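Local coordinates for H127A/Y244A mutant of alginate lyase AlyC3 in complex with dimannuronate (Psychromonas sp., PDB 7C8F), which binds dimannuronate in its glycan pocket and is a mutant of a family 7 polysaccharide lyase, an enzyme that probably cleaves alginate by beta-elimination, at residues G156-M161 with T203-T208. Sequence-based numbering, arbitrary orientation.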
ATOM      1  N   GLY B 156       0.813  27.107 -22.782  1.00 16.21           N
ATOM      2  CA  GLY B 156       2.080  27.521 -22.217  1.00 18.24           C
ATOM      3  C   GLY B 156       2.055  27.796 -20.730  1.00 16.27           C
ATOM      4  O   GLY B 156       2.778  28.676 -20.257  1.00 17.67           O
ATOM      5  N   HIS B 157       1.235  27.065 -19.976  1.00 16.05           N
ATOM      6  CA  HIS B 157       1.258  27.177 -18.526  1.00 14.94           C
ATOM      7  C   HIS B 157       2.094  26.062 -17.910  1.00 14.90           C
ATOM      8  O   HIS B 157       2.301  24.997 -18.500  1.00 15.40           O
ATOM      9  CB  HIS B 157      -0.158  27.099 -17.941  1.00 17.35           C
ATOM     10  CG  HIS B 157      -0.949  28.358 -18.097  1.00 14.53           C
ATOM     11  ND1 HIS B 157      -1.775  28.842 -17.107  1.00 14.85           N
ATOM     12  CD2 HIS B 157      -1.030  29.238 -19.125  1.00 18.61           C
ATOM     13  CE1 HIS B 157      -2.360  29.956 -17.531  1.00 16.28           C
ATOM     14  NE2 HIS B 157      -1.911  30.226 -18.745  1.00 18.44           N
ATOM     15  N   PHE B 158       2.565  26.339 -16.703  1.00 12.98           N
ATOM     16  CA  PHE B 158       3.065  25.306 -15.806  1.00 13.33           C
ATOM     17  C   PHE B 158       1.885  24.658 -15.096  1.00 13.77           C
ATOM     18  O   PHE B 158       0.918  25.337 -14.733  1.00 14.18           O
ATOM     19  CB  PHE B 158       3.933  25.952 -14.734  1.00 14.33           C
ATOM     20  CG  PHE B 158       5.221  26.529 -15.238  1.00 14.08           C
ATOM     21  CD1 PHE B 158       6.089  25.776 -16.019  1.00 15.44           C
ATOM     22  CD2 PHE B 158       5.571  27.828 -14.911  1.00 15.84           C
ATOM     23  CE1 PHE B 158       7.293  26.306 -16.447  1.00 16.92           C
ATOM     24  CE2 PHE B 158       6.776  28.369 -15.337  1.00 16.62           C
ATOM     25  CZ  PHE B 158       7.630  27.609 -16.118  1.00 19.11           C
ATOM     26  N   TRP B 159       1.978  23.345 -14.868  1.00 13.02           N
ATOM     27  CA  TRP B 159       0.925  22.601 -14.185  1.00 13.38           C
ATOM     28  C   TRP B 159       1.557  21.623 -13.210  1.00 13.63           C
ATOM     29  O   TRP B 159       2.645  21.096 -13.462  1.00 14.62           O
ATOM     30  CB  TRP B 159       0.067  21.764 -15.151  1.00 15.02           C
ATOM     31  CG  TRP B 159      -0.620  22.570 -16.206  1.00 15.37           C
ATOM     32  CD1 TRP B 159      -0.088  22.954 -17.402  1.00 16.09           C
ATOM     33  CD2 TRP B 159      -1.953  23.093 -16.164  1.00 17.69           C
ATOM     34  NE1 TRP B 159      -1.016  23.681 -18.112  1.00 16.66           N
ATOM     35  CE2 TRP B 159      -2.159  23.790 -17.371  1.00 16.96           C
ATOM     36  CE3 TRP B 159      -2.983  23.051 -15.221  1.00 17.69           C
ATOM     37  CZ2 TRP B 159      -3.354  24.439 -17.665  1.00 19.68           C
ATOM     38  CZ3 TRP B 159      -4.187  23.704 -15.523  1.00 18.60           C
ATOM     39  CH2 TRP B 159      -4.350  24.382 -16.731  1.00 22.79           C
ATOM     40  N   ALA B 160       0.847  21.362 -12.116  1.00 12.68           N
ATOM     41  CA  ALA B 160       1.148  20.230 -11.240  1.00 11.41           C
ATOM     42  C   ALA B 160       0.137  19.128 -11.519  1.00 12.99           C
ATOM     43  O   ALA B 160      -1.068  19.320 -11.325  1.00 13.91           O
ATOM     44  CB  ALA B 160       1.080  20.644  -9.772  1.00 13.16           C
ATOM     45  N   MET B 161       0.620  17.991 -12.005  1.00 12.91           N
ATOM     46  CA  MET B 161      -0.206  16.824 -12.266  1.00 12.93           C
ATOM     47  C   MET B 161      -0.026  15.902 -11.072  1.00 11.75           C
ATOM     48  O   MET B 161       1.058  15.345 -10.874  1.00 12.54           O
ATOM     49  CB  MET B 161       0.264  16.141 -13.549  1.00 15.49           C
ATOM     50  CG  MET B 161       0.362  17.078 -14.762  1.00 15.75           C
ATOM     51  SD  MET B 161      -1.229  17.831 -15.162  1.00 19.81           S
ATOM     52  CE  MET B 161      -0.894  18.548 -16.780  1.00 19.85           C
ATOM     53  N   THR B 203      11.285  30.880 -12.871  1.00 17.19           N
ATOM     54  CA  THR B 203      10.164  30.756 -11.951  1.00 17.85           C
ATOM     55  C   THR B 203      10.608  29.863 -10.801  1.00 16.83           C
ATOM     56  O   THR B 203      11.224  28.813 -11.026  1.00 17.35           O
ATOM     57  CB  THR B 203       8.963  30.133 -12.665  1.00 16.69           C
ATOM     58  OG1 THR B 203       8.547  31.000 -13.735  1.00 18.87           O
ATOM     59  CG2 THR B 203       7.792  29.939 -11.712  1.00 17.74           C
ATOM     60  N   ALA B 204      10.293  30.277  -9.579  1.00 16.77           N
ATOM     61  CA  ALA B 204      10.680  29.530  -8.387  1.00 16.47           C
ATOM     62  C   ALA B 204       9.611  28.507  -8.035  1.00 17.68           C
ATOM     63  O   ALA B 204       8.416  28.825  -7.990  1.00 17.00           O
ATOM     64  CB  ALA B 204      10.877  30.479  -7.204  1.00 17.48           C
ATOM     65  N   PHE B 205      10.045  27.283  -7.749  1.00 17.21           N
ATOM     66  CA  PHE B 205       9.166  26.226  -7.267  1.00 14.57           C
ATOM     67  C   PHE B 205       9.740  25.649  -5.983  1.00 13.91           C
ATOM     68  O   PHE B 205      10.924  25.299  -5.936  1.00 17.13           O
ATOM     69  CB  PHE B 205       9.054  25.092  -8.294  1.00 17.20           C
ATOM     70  CG  PHE B 205       8.480  25.522  -9.611  1.00 14.82           C
ATOM     71  CD1 PHE B 205       9.314  26.016 -10.604  1.00 15.40           C
ATOM     72  CD2 PHE B 205       7.113  25.434  -9.862  1.00 16.30           C
ATOM     73  CE1 PHE B 205       8.814  26.424 -11.824  1.00 15.64           C
ATOM     74  CE2 PHE B 205       6.606  25.849 -11.086  1.00 18.17           C
ATOM     75  CZ  PHE B 205       7.464  26.340 -12.067  1.00 16.04           C
ATOM     76  N   ASP B 206       8.907  25.532  -4.951  1.00 14.58           N
ATOM     77  CA  ASP B 206       9.298  24.878  -3.706  1.00 15.62           C
ATOM     78  C   ASP B 206       8.287  23.783  -3.419  1.00 15.18           C
ATOM     79  O   ASP B 206       7.091  24.065  -3.270  1.00 17.06           O
ATOM     80  CB  ASP B 206       9.372  25.872  -2.543  1.00 18.67           C
ATOM     81  CG  ASP B 206      10.348  27.004  -2.804  1.00 31.77           C
ATOM     82  OD1 ASP B 206      11.551  26.720  -2.965  1.00 27.90           O
ATOM     83  OD2 ASP B 206       9.913  28.175  -2.840  1.00 35.70           O
ATOM     84  N   ILE B 207       8.761  22.542  -3.368  1.00 15.01           N
ATOM     85  CA  ILE B 207       7.919  21.370  -3.169  1.00 13.73           C
ATOM     86  C   ILE B 207       8.276  20.770  -1.823  1.00 14.09           C
ATOM     87  O   ILE B 207       9.426  20.366  -1.606  1.00 16.08           O
ATOM     88  CB  ILE B 207       8.132  20.328  -4.276  1.00 13.60           C
ATOM     89  CG1 ILE B 207       7.864  20.926  -5.659  1.00 18.11           C
ATOM     90  CG2 ILE B 207       7.264  19.086  -3.987  1.00 14.89           C
ATOM     91  CD1 ILE B 207       8.333  20.050  -6.796  1.00 16.35           C
ATOM     92  N   THR B 208       7.301  20.684  -0.919  1.00 14.16           N
ATOM     93  CA  THR B 208       7.518  20.053   0.378  1.00 13.47           C
ATOM     94  C   THR B 208       6.606  18.842   0.512  1.00 12.94           C
ATOM     95  O   THR B 208       5.386  18.953   0.350  1.00 14.08           O
ATOM     96  CB  THR B 208       7.265  21.019   1.536  1.00 15.21           C
ATOM     97  OG1 THR B 208       8.118  22.157   1.379  1.00 20.26           O
ATOM     98  CG2 THR B 208       7.587  20.340   2.884  1.00 17.84           C
TER
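Phe158 and Phe205 make a T-shaped (edge-to-face) aromatic contact between the two facing sheets of the beta-jelly-roll sandwich that alginate lyases of this family share. Strand 157-163 belongs to one sheet and strand 203-210 to the other, and no hydrogen bond joins segments 156-161 and 203-208; side chains alone bridge the gap, with the nearest CA atoms, those of Phe158 and Thr203, still 9.7 Å apart. The ring of Phe205 comes edge-on to one face of Phe158, the planes at 86° and the centroids 5.2 Å apart. CZ of Phe205 is offset toward the rim of the Phe158 ring, 3.7 Å from CD2 of Phe158, with CG of that ring next nearest. Both CB atoms point across the gap, and with CG anti to the carbonyl carbon, beside the backbone N (chi1 -68° in Phe158, -61° in Phe205), the rings meet edge to face. Phe122, on strand 119-129, meets both rings and makes the pair an aromatic trio, while Leu194 and Pro198 also pack on Phe158. With an alanine in place of Phe158, the edge of Phe205 would probably lose the face it points at, and a gap would be likely to open beside Thr203. That threonine lies at the Phe158 ring's edge, near its plane, where OG1 of Thr203 comes 3.6 Å from CE2 of Phe158.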